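Pumilio homology domain family member 4 (Saccharomyces cerevisiae, PDB 3BWT) binds mRNA through its Pumilio homology domain, the part of the longer protein present here, and may affect diploid formation. Local coordinates at residues V78-S83 against A113-D118; P85-I90 against D118-Y123; E89-P94 against R98-L103. One frame throughout, in Å; residues are numbered along the deposited sequence.

Contact 1 of 3, residues V78-S83 against A113-D118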
ATOM      1  N   VAL A  78      18.224  21.757 -10.712  1.00 19.81           N
ATOM      2  CA  VAL A  78      19.298  22.101  -9.795  1.00 22.22           C
ATOM      3  C   VAL A  78      18.941  21.644  -8.386  1.00 23.73           C
ATOM      4  O   VAL A  78      19.777  21.084  -7.673  1.00 24.54           O
ATOM      5  CB  VAL A  78      19.605  23.617  -9.795  1.00 22.23           C
ATOM      6  CG1 VAL A  78      20.596  23.968  -8.679  1.00 17.53           C
ATOM      7  CG2 VAL A  78      20.131  24.054 -11.151  1.00 17.16           C
ATOM      8  N   LEU A  79      17.699  21.889  -7.983  1.00 20.29           N
ATOM      9  CA  LEU A  79      17.236  21.437  -6.680  1.00 19.44           C
ATOM     10  C   LEU A  79      17.351  19.922  -6.588  1.00 23.05           C
ATOM     11  O   LEU A  79      17.727  19.382  -5.539  1.00 25.66           O
ATOM     12  CB  LEU A  79      15.799  21.883  -6.414  1.00 18.36           C
ATOM     13  CG  LEU A  79      15.602  23.396  -6.301  1.00 20.07           C
ATOM     14  CD1 LEU A  79      14.221  23.750  -5.753  1.00 18.64           C
ATOM     15  CD2 LEU A  79      16.696  24.015  -5.446  1.00 18.50           C
ATOM     16  N   THR A  80      17.047  19.237  -7.686  1.00 21.28           N
ATOM     17  CA  THR A  80      17.144  17.780  -7.709  1.00 24.08           C
ATOM     18  C   THR A  80      18.599  17.354  -7.561  1.00 21.77           C
ATOM     19  O   THR A  80      18.903  16.433  -6.808  1.00 21.44           O
ATOM     20  CB  THR A  80      16.568  17.136  -9.016  1.00 27.73           C
ATOM     21  OG1 THR A  80      15.222  17.575  -9.251  1.00 22.05           O
ATOM     22  CG2 THR A  80      16.587  15.615  -8.915  1.00 18.83           C
ATOM     23  N   LYS A  81      19.500  18.021  -8.276  1.00 22.55           N
ATOM     24  CA  LYS A  81      20.910  17.625  -8.236  1.00 28.75           C
ATOM     25  C   LYS A  81      21.543  17.818  -6.862  1.00 21.71           C
ATOM     26  O   LYS A  81      22.348  17.001  -6.426  1.00 25.75           O
ATOM     27  CB  LYS A  81      21.732  18.338  -9.315  1.00 32.37           C
ATOM     28  CG  LYS A  81      21.464  17.824 -10.735  1.00 37.70           C
ATOM     29  CD  LYS A  81      22.301  18.567 -11.787  1.00 40.39           C
ATOM     30  CE  LYS A  81      22.061  18.011 -13.192  1.00 42.68           C
ATOM     31  NZ  LYS A  81      22.973  18.624 -14.205  1.00 34.63           N
ATOM     32  N   ILE A  82      21.163  18.890  -6.181  1.00 19.58           N
ATOM     33  CA  ILE A  82      21.720  19.212  -4.881  1.00 19.96           C
ATOM     34  C   ILE A  82      21.212  18.253  -3.818  1.00 22.96           C
ATOM     35  O   ILE A  82      21.971  17.803  -2.946  1.00 21.07           O
ATOM     36  CB  ILE A  82      21.361  20.665  -4.470  1.00 29.05           C
ATOM     37  CG1 ILE A  82      22.180  21.674  -5.291  1.00 26.41           C
ATOM     38  CG2 ILE A  82      21.562  20.882  -2.973  1.00 16.68           C
ATOM     39  CD1 ILE A  82      21.864  23.129  -4.983  1.00 20.12           C
ATOM     40  N   SER A  83      19.924  17.929  -3.894  1.00 22.56           N
ATOM     41  CA  SER A  83      19.316  17.078  -2.877  1.00 20.40           C
ATOM     42  C   SER A  83      19.570  15.590  -3.100  1.00 18.52           C
ATOM     43  O   SER A  83      19.595  14.826  -2.139  1.00 19.32           O
ATOM     44  CB  SER A  83      17.817  17.359  -2.750  1.00 19.47           C
ATOM     45  OG  SER A  83      17.162  17.211  -3.990  1.00 18.31           O
ATOM     46  N   ALA A 113      14.356  12.077 -14.083  1.00 31.65           N
ATOM     47  CA  ALA A 113      13.926  10.761 -13.625  1.00 26.44           C
ATOM     48  C   ALA A 113      15.125   9.859 -13.441  1.00 30.73           C
ATOM     49  O   ALA A 113      15.174   9.057 -12.507  1.00 35.02           O
ATOM     50  CB  ALA A 113      12.945  10.142 -14.595  1.00 26.54           C
ATOM     51  N   GLN A 114      16.098   9.990 -14.332  1.00 30.71           N
ATOM     52  CA  GLN A 114      17.308   9.194 -14.215  1.00 31.07           C
ATOM     53  C   GLN A 114      18.087   9.559 -12.962  1.00 26.55           C
ATOM     54  O   GLN A 114      18.603   8.682 -12.277  1.00 32.52           O
ATOM     55  CB  GLN A 114      18.177   9.312 -15.466  1.00 34.97           C
ATOM     56  CG  GLN A 114      17.751   8.356 -16.561  1.00 39.49           C
ATOM     57  CD  GLN A 114      17.354   6.998 -16.004  1.00 55.55           C
ATOM     58  OE1 GLN A 114      16.246   6.517 -16.251  1.00 57.00           O
ATOM     59  NE2 GLN A 114      18.255   6.379 -15.236  1.00 38.91           N
ATOM     60  N   ILE A 115      18.154  10.848 -12.650  1.00 22.17           N
ATOM     61  CA  ILE A 115      18.785  11.293 -11.409  1.00 25.16           C
ATOM     62  C   ILE A 115      18.074  10.731 -10.173  1.00 24.43           C
ATOM     63  O   ILE A 115      18.715  10.386  -9.176  1.00 20.49           O
ATOM     64  CB  ILE A 115      18.861  12.837 -11.322  1.00 24.84           C
ATOM     65  CG1 ILE A 115      19.897  13.380 -12.311  1.00 23.96           C
ATOM     66  CG2 ILE A 115      19.194  13.286  -9.905  1.00 23.06           C
ATOM     67  CD1 ILE A 115      19.931  14.897 -12.402  1.00 23.77           C
ATOM     68  N   VAL A 116      16.750  10.632 -10.238  1.00 22.51           N
ATOM     69  CA  VAL A 116      16.003  10.103  -9.113  1.00 21.01           C
ATOM     70  C   VAL A 116      16.203   8.597  -8.968  1.00 22.56           C
ATOM     71  O   VAL A 116      16.550   8.133  -7.890  1.00 29.35           O
ATOM     72  CB  VAL A 116      14.509  10.477  -9.171  1.00 26.01           C
ATOM     73  CG1 VAL A 116      13.703   9.619  -8.212  1.00 17.75           C
ATOM     74  CG2 VAL A 116      14.325  11.954  -8.841  1.00 23.87           C
ATOM     75  N   VAL A 117      16.013   7.829 -10.038  1.00 24.28           N
ATOM     76  CA  VAL A 117      16.232   6.385  -9.941  1.00 23.27           C
ATOM     77  C   VAL A 117      17.669   6.104  -9.531  1.00 23.18           C
ATOM     78  O   VAL A 117      17.915   5.271  -8.667  1.00 29.09           O
ATOM     79  CB  VAL A 117      15.899   5.615 -11.249  1.00 27.83           C
ATOM     80  CG1 VAL A 117      14.619   6.144 -11.878  1.00 28.92           C
ATOM     81  CG2 VAL A 117      17.041   5.709 -12.239  1.00 43.20           C
ATOM     82  N   ASP A 118      18.620   6.810 -10.135  1.00 25.97           N
ATOM     83  CA  ASP A 118      20.024   6.594  -9.810  1.00 27.79           C
ATOM     84  C   ASP A 118      20.246   6.819  -8.318  1.00 24.24           C
ATOM     85  O   ASP A 118      21.032   6.112  -7.690  1.00 26.77           O
ATOM     86  CB  ASP A 118      20.934   7.523 -10.618  1.00 23.48           C
ATOM     87  CG  ASP A 118      21.099   7.087 -12.066  1.00 38.32           C
ATOM     88  OD1 ASP A 118      20.427   6.118 -12.496  1.00 29.42           O
ATOM     89  OD2 ASP A 118      21.910   7.728 -12.777  1.00 36.77           O
TER
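Ile115 meets two successive residues of the facing helix, Thr80 and Lys81, each with a different branch. The apolar contact is purely one of methyl and methylene groups. Ile115 CG2 lies 3.6 Å from Thr80 CG2, the two side chains meeting at a slant. The other branch ends in Ile115 CD1, 3.7 Å from Lys81 CG, and also touches Lys81 CE; the extended lysine chain runs across this methyl at about a right angle. The first torsion of Ile115 (chi1 -71°) sets CG1 beside its own backbone N and CG2 opposite that N, spreading the fork over both partners. Val116 adds a looser touch, its CG2 4.3 Å from Thr80 CG2.

No hydrogen bond joins the two segments; the hydroxyls of Thr80 and Ser83 are satisfied within their own helix. Thr80 turns its methyl to the neighbour while OG1 is bonded to Arg76 O. The buried hydroxyl of Ser83 donates from OG to Leu79 O at 2.7 Å. Ser83 N bonds the same oxygen from the other face of the carbonyl plane, at 3.1 Å. Lys81 NZ reaches over to helix 110-120 in a long, weak ion pair with Glu111.

The segment axes run nearly parallel, 10.2 Å apart and 16° from one another. Thr80 and Lys81 belong to the second Pumilio repeat and Ile115 to the third, and this stacking of similarly directed helices in consecutive repeats is characteristic of the alpha-helical PUF superhelix. Leu103 of helix 96-106 packs against Thr80, Ser83 and Val116, while helices 37-47 and 51-55 flank segment 78-83 and helix 146-158 flanks 113-118.

Contact 2 of 3, residues P85-I90 against D118-Y123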
ATOM      1  N   PRO A  85      21.974  13.413  -3.547  1.00 18.82           N
ATOM      2  CA  PRO A  85      22.902  12.630  -2.721  1.00 18.03           C
ATOM      3  C   PRO A  85      22.406  12.423  -1.281  1.00 18.07           C
ATOM      4  O   PRO A  85      23.016  11.683  -0.514  1.00 17.55           O
ATOM      5  CB  PRO A  85      24.167  13.497  -2.701  1.00 17.13           C
ATOM      6  CG  PRO A  85      24.038  14.403  -3.880  1.00 16.85           C
ATOM      7  CD  PRO A  85      22.582  14.674  -4.009  1.00 18.84           C
ATOM      8  N   HIS A  86      21.311  13.070  -0.916  1.00 17.45           N
ATOM      9  CA  HIS A  86      20.843  13.003   0.454  1.00 17.31           C
ATOM     10  C   HIS A  86      19.433  12.442   0.539  1.00 17.76           C
ATOM     11  O   HIS A  86      18.707  12.685   1.497  1.00 16.23           O
ATOM     12  CB  HIS A  86      20.912  14.386   1.076  1.00 17.20           C
ATOM     13  CG  HIS A  86      22.282  14.969   1.047  1.00 17.96           C
ATOM     14  ND1 HIS A  86      22.684  15.876   0.092  1.00 19.36           N
ATOM     15  CD2 HIS A  86      23.359  14.743   1.832  1.00 17.85           C
ATOM     16  CE1 HIS A  86      23.947  16.200   0.304  1.00 18.46           C
ATOM     17  NE2 HIS A  86      24.377  15.528   1.355  1.00 17.16           N
ATOM     18  N   PHE A  87      19.058  11.675  -0.473  1.00 17.49           N
ATOM     19  CA  PHE A  87      17.705  11.168  -0.562  1.00 17.73           C
ATOM     20  C   PHE A  87      17.344  10.261   0.604  1.00 17.72           C
ATOM     21  O   PHE A  87      16.212  10.290   1.069  1.00 19.01           O
ATOM     22  CB  PHE A  87      17.485  10.470  -1.901  1.00 17.81           C
ATOM     23  CG  PHE A  87      17.046  11.395  -2.984  1.00 17.35           C
ATOM     24  CD1 PHE A  87      16.948  12.757  -2.743  1.00 17.41           C
ATOM     25  CD2 PHE A  87      16.746  10.916  -4.244  1.00 17.18           C
ATOM     26  CE1 PHE A  87      16.545  13.625  -3.742  1.00 17.82           C
ATOM     27  CE2 PHE A  87      16.350  11.773  -5.246  1.00 17.13           C
ATOM     28  CZ  PHE A  87      16.249  13.133  -4.999  1.00 17.50           C
ATOM     29  N   VAL A  88      18.297   9.467   1.084  1.00 17.68           N
ATOM     30  CA  VAL A  88      18.030   8.581   2.216  1.00 17.51           C
ATOM     31  C   VAL A  88      17.695   9.401   3.455  1.00 17.53           C
ATOM     32  O   VAL A  88      16.695   9.164   4.127  1.00 17.58           O
ATOM     33  CB  VAL A  88      19.224   7.645   2.525  1.00 17.08           C
ATOM     34  CG1 VAL A  88      19.073   7.029   3.894  1.00 16.23           C
ATOM     35  CG2 VAL A  88      19.334   6.560   1.467  1.00 17.29           C
ATOM     36  N   GLU A  89      18.546  10.371   3.751  1.00 18.51           N
ATOM     37  CA  GLU A  89      18.322  11.246   4.883  1.00 18.25           C
ATOM     38  C   GLU A  89      16.955  11.909   4.779  1.00 17.04           C
ATOM     39  O   GLU A  89      16.218  11.986   5.758  1.00 16.23           O
ATOM     40  CB  GLU A  89      19.409  12.314   4.941  1.00 18.78           C
ATOM     41  CG  GLU A  89      19.194  13.339   6.032  1.00 18.19           C
ATOM     42  CD  GLU A  89      20.082  14.548   5.880  1.00 24.60           C
ATOM     43  OE1 GLU A  89      21.064  14.499   5.090  1.00 24.50           O
ATOM     44  OE2 GLU A  89      19.782  15.550   6.552  1.00 24.67           O
ATOM     45  N   ILE A  90      16.627  12.386   3.585  1.00 16.96           N
ATOM     46  CA  ILE A  90      15.386  13.111   3.356  1.00 16.23           C
ATOM     47  C   ILE A  90      14.174  12.193   3.462  1.00 16.23           C
ATOM     48  O   ILE A  90      13.157  12.571   4.031  1.00 16.23           O
ATOM     49  CB  ILE A  90      15.392  13.808   1.986  1.00 17.21           C
ATOM     50  CG1 ILE A  90      16.600  14.741   1.871  1.00 16.61           C
ATOM     51  CG2 ILE A  90      14.108  14.580   1.768  1.00 16.23           C
ATOM     52  CD1 ILE A  90      16.784  15.336   0.503  1.00 16.23           C
ATOM     53  N   ASP A 118      18.620   6.810 -10.135  1.00 25.97           N
ATOM     54  CA  ASP A 118      20.024   6.594  -9.810  1.00 27.79           C
ATOM     55  C   ASP A 118      20.246   6.819  -8.318  1.00 24.24           C
ATOM     56  O   ASP A 118      21.032   6.112  -7.690  1.00 26.77           O
ATOM     57  CB  ASP A 118      20.934   7.523 -10.618  1.00 23.48           C
ATOM     58  CG  ASP A 118      21.099   7.087 -12.066  1.00 38.32           C
ATOM     59  OD1 ASP A 118      20.427   6.118 -12.496  1.00 29.42           O
ATOM     60  OD2 ASP A 118      21.910   7.728 -12.777  1.00 36.77           O
ATOM     61  N   SER A 119      19.538   7.798  -7.760  1.00 21.10           N
ATOM     62  CA  SER A 119      19.748   8.214  -6.378  1.00 20.23           C
ATOM     63  C   SER A 119      19.052   7.313  -5.378  1.00 22.87           C
ATOM     64  O   SER A 119      19.523   7.163  -4.256  1.00 23.38           O
ATOM     65  CB  SER A 119      19.269   9.645  -6.161  1.00 20.95           C
ATOM     66  OG  SER A 119      20.235  10.580  -6.591  1.00 23.34           O
ATOM     67  N   LEU A 120      17.924   6.731  -5.780  1.00 20.78           N
ATOM     68  CA  LEU A 120      17.144   5.878  -4.894  1.00 19.43           C
ATOM     69  C   LEU A 120      17.552   4.422  -4.988  1.00 19.21           C
ATOM     70  O   LEU A 120      17.585   3.721  -3.989  1.00 18.66           O
ATOM     71  CB  LEU A 120      15.655   6.010  -5.204  1.00 19.73           C
ATOM     72  CG  LEU A 120      15.045   7.363  -4.841  1.00 20.42           C
ATOM     73  CD1 LEU A 120      13.606   7.491  -5.327  1.00 18.00           C
ATOM     74  CD2 LEU A 120      15.138   7.569  -3.332  1.00 18.78           C
ATOM     75  N   ARG A 121      17.866   3.976  -6.197  1.00 22.90           N
ATOM     76  CA  ARG A 121      18.109   2.563  -6.468  1.00 21.85           C
ATOM     77  C   ARG A 121      18.923   1.859  -5.384  1.00 20.38           C
ATOM     78  O   ARG A 121      18.500   0.840  -4.846  1.00 22.88           O
ATOM     79  CB  ARG A 121      18.773   2.402  -7.833  1.00 23.08           C
ATOM     80  CG  ARG A 121      19.066   0.977  -8.252  1.00 23.06           C
ATOM     81  CD  ARG A 121      19.444   0.972  -9.715  1.00 31.91           C
ATOM     82  NE  ARG A 121      20.522   1.925  -9.968  1.00 44.86           N
ATOM     83  CZ  ARG A 121      20.638   2.667 -11.066  1.00 56.53           C
ATOM     84  NH1 ARG A 121      19.730   2.582 -12.035  1.00 43.59           N
ATOM     85  NH2 ARG A 121      21.663   3.507 -11.188  1.00 52.50           N
ATOM     86  N   PRO A 122      20.098   2.397  -5.055  1.00 19.45           N
ATOM     87  CA  PRO A 122      20.939   1.721  -4.062  1.00 19.68           C
ATOM     88  C   PRO A 122      20.222   1.428  -2.738  1.00 22.57           C
ATOM     89  O   PRO A 122      20.677   0.565  -1.987  1.00 35.15           O
ATOM     90  CB  PRO A 122      22.065   2.727  -3.820  1.00 19.17           C
ATOM     91  CG  PRO A 122      22.125   3.535  -5.062  1.00 22.04           C
ATOM     92  CD  PRO A 122      20.729   3.615  -5.592  1.00 22.74           C
ATOM     93  N   TYR A 123      19.125   2.120  -2.454  1.00 20.49           N
ATOM     94  CA  TYR A 123      18.526   2.060  -1.126  1.00 18.89           C
ATOM     95  C   TYR A 123      17.093   1.550  -1.110  1.00 18.26           C
ATOM     96  O   TYR A 123      16.378   1.730  -0.135  1.00 18.70           O
ATOM     97  CB  TYR A 123      18.594   3.443  -0.481  1.00 18.52           C
ATOM     98  CG  TYR A 123      19.926   4.106  -0.704  1.00 19.75           C
ATOM     99  CD1 TYR A 123      21.057   3.690  -0.012  1.00 18.16           C
ATOM    100  CD2 TYR A 123      20.058   5.132  -1.623  1.00 19.00           C
ATOM    101  CE1 TYR A 123      22.273   4.283  -0.229  1.00 17.33           C
ATOM    102  CE2 TYR A 123      21.261   5.726  -1.844  1.00 18.29           C
ATOM    103  CZ  TYR A 123      22.368   5.301  -1.149  1.00 18.67           C
ATOM    104  OH  TYR A 123      23.573   5.918  -1.385  1.00 20.90           O
TER
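Val88 and Tyr123 touch across two neighbouring Pumilio repeats, the third and the fourth, where one unit of the alpha-helical PUF superhelix stacks on the next. The aromatic contact is a CH-pi interaction: Val88 CG2 sits over one face of the phenol ring, 3.5 Å from the Tyr123 centroid and 20° off the ring normal. It leans to the CG side, Tyr123 CG being its nearest ring atom. Val88 can present this methyl because its first torsion (chi1 165°) sends CG1 opposite the backbone N and CG2 opposite the carbonyl carbon. On the other face of the ring Pro122 CB lies 3.6 Å above the plane, near its centre, and Tyr123 is thus held flat between a methyl of one repeat and the proline just before it. An alanine at this position would keep only CB near Val88 CG2, so the valine methyl would probably lose its aromatic seat and Pro122 the ring it lies against.

The apolar contact is deeper. Phe87 CD2 reaches Ser119 CB at 3.4 Å and Leu120 CD2 at 3.8 Å, both approaching its ring obliquely, and the leucine crosses the phenylalanine at about a right angle. Leu100 of helix 96-106 also meets Phe87, while Val136 and Cys140 of helix 133-143 meet Leu120, joining this pair to the interior.

No hydrogen bond joins the two segments themselves. Ser119 turns only its CB to Phe87; its OG is bonded to Ile115 O, with a weak link to Ser84 O just before 85-90. The chain turns at Arg121 and Pro122, with Tyr123 N bonded to Leu120 O at 2.7 Å. Arg121 NH2 also forms a salt bridge with Asp118 OD1 at 3.2 Å, a weak hydrogen bond bent to 125° at the hydrogen.

Contact 3 of 3, residues E89-P94 against R98-L103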
ATOM      1  N   GLU A  89      18.546  10.371   3.751  1.00 18.51           N
ATOM      2  CA  GLU A  89      18.322  11.246   4.883  1.00 18.25           C
ATOM      3  C   GLU A  89      16.955  11.909   4.779  1.00 17.04           C
ATOM      4  O   GLU A  89      16.218  11.986   5.758  1.00 16.23           O
ATOM      5  CB  GLU A  89      19.409  12.314   4.941  1.00 18.78           C
ATOM      6  CG  GLU A  89      19.194  13.339   6.032  1.00 18.19           C
ATOM      7  CD  GLU A  89      20.082  14.548   5.880  1.00 24.60           C
ATOM      8  OE1 GLU A  89      21.064  14.499   5.090  1.00 24.50           O
ATOM      9  OE2 GLU A  89      19.782  15.550   6.552  1.00 24.67           O
ATOM     10  N   ILE A  90      16.627  12.386   3.585  1.00 16.96           N
ATOM     11  CA  ILE A  90      15.386  13.111   3.356  1.00 16.23           C
ATOM     12  C   ILE A  90      14.174  12.193   3.462  1.00 16.23           C
ATOM     13  O   ILE A  90      13.157  12.571   4.031  1.00 16.23           O
ATOM     14  CB  ILE A  90      15.392  13.808   1.986  1.00 17.21           C
ATOM     15  CG1 ILE A  90      16.600  14.741   1.871  1.00 16.61           C
ATOM     16  CG2 ILE A  90      14.108  14.580   1.768  1.00 16.23           C
ATOM     17  CD1 ILE A  90      16.784  15.336   0.503  1.00 16.23           C
ATOM     18  N   SER A  91      14.297  10.986   2.924  1.00 16.23           N
ATOM     19  CA  SER A  91      13.210  10.016   2.921  1.00 16.23           C
ATOM     20  C   SER A  91      12.873   9.461   4.305  1.00 21.26           C
ATOM     21  O   SER A  91      11.742   9.037   4.543  1.00 22.35           O
ATOM     22  CB  SER A  91      13.543   8.852   1.994  1.00 16.23           C
ATOM     23  OG  SER A  91      13.605   9.274   0.648  1.00 16.23           O
ATOM     24  N   LEU A  92      13.851   9.445   5.209  1.00 17.06           N
ATOM     25  CA  LEU A  92      13.633   8.926   6.547  1.00 16.23           C
ATOM     26  C   LEU A  92      12.901   9.942   7.419  1.00 16.23           C
ATOM     27  O   LEU A  92      12.259   9.576   8.406  1.00 16.23           O
ATOM     28  CB  LEU A  92      14.956   8.524   7.194  1.00 16.23           C
ATOM     29  CG  LEU A  92      15.737   7.374   6.558  1.00 19.18           C
ATOM     30  CD1 LEU A  92      16.837   6.917   7.506  1.00 17.95           C
ATOM     31  CD2 LEU A  92      14.837   6.199   6.191  1.00 16.23           C
ATOM     32  N   ASN A  93      12.984  11.208   7.024  1.00 16.23           N
ATOM     33  CA  ASN A  93      12.388  12.325   7.750  1.00 16.23           C
ATOM     34  C   ASN A  93      10.902  12.487   7.432  1.00 17.80           C
ATOM     35  O   ASN A  93      10.489  12.386   6.273  1.00 16.23           O
ATOM     36  CB  ASN A  93      13.162  13.610   7.406  1.00 16.89           C
ATOM     37  CG  ASN A  93      12.586  14.856   8.064  1.00 17.55           C
ATOM     38  OD1 ASN A  93      11.585  15.412   7.615  1.00 16.23           O
ATOM     39  ND2 ASN A  93      13.253  15.327   9.101  1.00 16.23           N
ATOM     40  N   PRO A  94      10.086  12.746   8.463  1.00 17.11           N
ATOM     41  CA  PRO A  94       8.639  12.847   8.261  1.00 17.11           C
ATOM     42  C   PRO A  94       8.290  13.937   7.245  1.00 17.54           C
ATOM     43  O   PRO A  94       7.302  13.808   6.527  1.00 17.93           O
ATOM     44  CB  PRO A  94       8.115  13.248   9.645  1.00 17.18           C
ATOM     45  CG  PRO A  94       9.245  13.108  10.577  1.00 16.23           C
ATOM     46  CD  PRO A  94      10.494  13.210   9.793  1.00 16.23           C
ATOM     47  N   ARG A  98       7.800  14.116   2.519  1.00 19.47           N
ATOM     48  CA  ARG A  98       6.717  14.823   1.844  1.00 21.35           C
ATOM     49  C   ARG A  98       7.260  15.767   0.769  1.00 24.65           C
ATOM     50  O   ARG A  98       6.695  15.885  -0.325  1.00 22.74           O
ATOM     51  CB  ARG A  98       5.787  15.535   2.841  1.00 21.12           C
ATOM     52  CG  ARG A  98       4.646  14.625   3.315  1.00 37.00           C
ATOM     53  CD  ARG A  98       3.598  15.351   4.140  1.00 59.14           C
ATOM     54  NE  ARG A  98       3.913  15.364   5.569  1.00 55.29           N
ATOM     55  CZ  ARG A  98       4.602  16.329   6.174  1.00 52.10           C
ATOM     56  NH1 ARG A  98       5.054  17.359   5.467  1.00 29.78           N
ATOM     57  NH2 ARG A  98       4.842  16.267   7.485  1.00 48.93           N
ATOM     58  N   ALA A  99       8.380  16.411   1.072  1.00 22.04           N
ATOM     59  CA  ALA A  99       9.018  17.285   0.108  1.00 19.57           C
ATOM     60  C   ALA A  99       9.512  16.476  -1.088  1.00 19.34           C
ATOM     61  O   ALA A  99       9.448  16.932  -2.222  1.00 20.27           O
ATOM     62  CB  ALA A  99      10.159  18.019   0.757  1.00 17.77           C
ATOM     63  N   LEU A 100      10.009  15.273  -0.830  1.00 20.25           N
ATOM     64  CA  LEU A 100      10.623  14.467  -1.880  1.00 18.98           C
ATOM     65  C   LEU A 100       9.570  13.790  -2.749  1.00 20.12           C
ATOM     66  O   LEU A 100       9.820  13.486  -3.915  1.00 19.55           O
ATOM     67  CB  LEU A 100      11.565  13.433  -1.272  1.00 18.82           C
ATOM     68  CG  LEU A 100      12.273  12.430  -2.183  1.00 17.82           C
ATOM     69  CD1 LEU A 100      12.885  13.111  -3.369  1.00 17.57           C
ATOM     70  CD2 LEU A 100      13.333  11.716  -1.385  1.00 17.78           C
ATOM     71  N   GLN A 101       8.393  13.553  -2.180  1.00 20.87           N
ATOM     72  CA  GLN A 101       7.271  13.059  -2.960  1.00 19.10           C
ATOM     73  C   GLN A 101       6.806  14.138  -3.935  1.00 19.22           C
ATOM     74  O   GLN A 101       6.508  13.853  -5.093  1.00 21.10           O
ATOM     75  CB  GLN A 101       6.124  12.640  -2.049  1.00 19.56           C
ATOM     76  CG  GLN A 101       6.442  11.444  -1.178  1.00 19.34           C
ATOM     77  CD  GLN A 101       5.293  11.055  -0.261  1.00 19.37           C
ATOM     78  OE1 GLN A 101       4.177  10.842  -0.715  1.00 23.78           O
ATOM     79  NE2 GLN A 101       5.570  10.948   1.033  1.00 20.68           N
ATOM     80  N   LYS A 102       6.758  15.378  -3.469  1.00 18.87           N
ATOM     81  CA  LYS A 102       6.390  16.495  -4.335  1.00 20.79           C
ATOM     82  C   LYS A 102       7.377  16.678  -5.484  1.00 20.19           C
ATOM     83  O   LYS A 102       6.980  16.909  -6.631  1.00 19.72           O
ATOM     84  CB  LYS A 102       6.288  17.792  -3.545  1.00 18.93           C
ATOM     85  CG  LYS A 102       5.430  18.835  -4.238  1.00 24.09           C
ATOM     86  CD  LYS A 102       3.993  18.387  -4.217  1.00 33.07           C
ATOM     87  CE  LYS A 102       3.071  19.392  -4.852  1.00 32.66           C
ATOM     88  NZ  LYS A 102       1.670  18.895  -4.752  1.00 50.58           N
ATOM     89  N   LEU A 103       8.662  16.587  -5.169  1.00 18.04           N
ATOM     90  CA  LEU A 103       9.696  16.660  -6.189  1.00 18.83           C
ATOM     91  C   LEU A 103       9.413  15.659  -7.301  1.00 19.48           C
ATOM     92  O   LEU A 103       9.400  16.006  -8.478  1.00 21.58           O
ATOM     93  CB  LEU A 103      11.064  16.396  -5.571  1.00 17.74           C
ATOM     94  CG  LEU A 103      12.314  16.607  -6.429  1.00 17.97           C
ATOM     95  CD1 LEU A 103      13.476  17.066  -5.560  1.00 18.58           C
ATOM     96  CD2 LEU A 103      12.683  15.341  -7.180  1.00 19.28           C
TER
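Asn93 OD1 accepts the backbone N-H groups of both His95 and Gly96, a side-chain cap at the turn leading into helix 96-106, between segments 89-94 and 98-103. Across the hairpin no hydrogen bond forms. Ile90 CG2 packs on Leu100 CB at 4.1 Å, the side chains crossing at about a right angle. Leu100 CG stands opposite its own backbone N (chi1 177°), and one branch, CD2, extends to Ser91 OG. That buried hydroxyl meets only a methyl there; its polar partner is Phe87 O, one helical turn back.

At the outer end Pro94 O lies over one face of the Arg98 guanidinium, 3.6 Å from Arg98 NH2. This is contact with the flat face, brought about by the bend at chi3 (-89°), while NH2 makes a weak hydrogen bond to His95 ND1.

Both helices belong to the third Pumilio repeat, and helix 96-106 is probably the one that lines the RNA-binding surface, as in other PUF domains. Arg98 rests on Asn61, Tyr62 and Gln65 of helix 60-70, Val136 of helix 133-143 meets Ser91 and Leu100, and Met55 of helix 51-55 packs on Ile90 and Ala99.

Contact 3 is the most buried and joins two successive helices of the third repeat, whereas contacts 1 and 2 are partly buried and tie that repeat to the second and fourth. Helix 110-120 serves both of these, and helix 87-92 serves contacts 2 and 3. Chemistry follows place: contact 1 relies on aliphatic branches edged by an exposed lysine, contact 2 brings in aromatic rings, and contact 3 puts a capped turn beside leucine packing. The interiors merge: Phe87 CE1 lies 3.7 Å from Leu100 CD1, Phe87 CE2 lies 4.1 Å from Val116 CG2, and Leu103 CD2 approaches Thr80 OG1 at 4.0 Å.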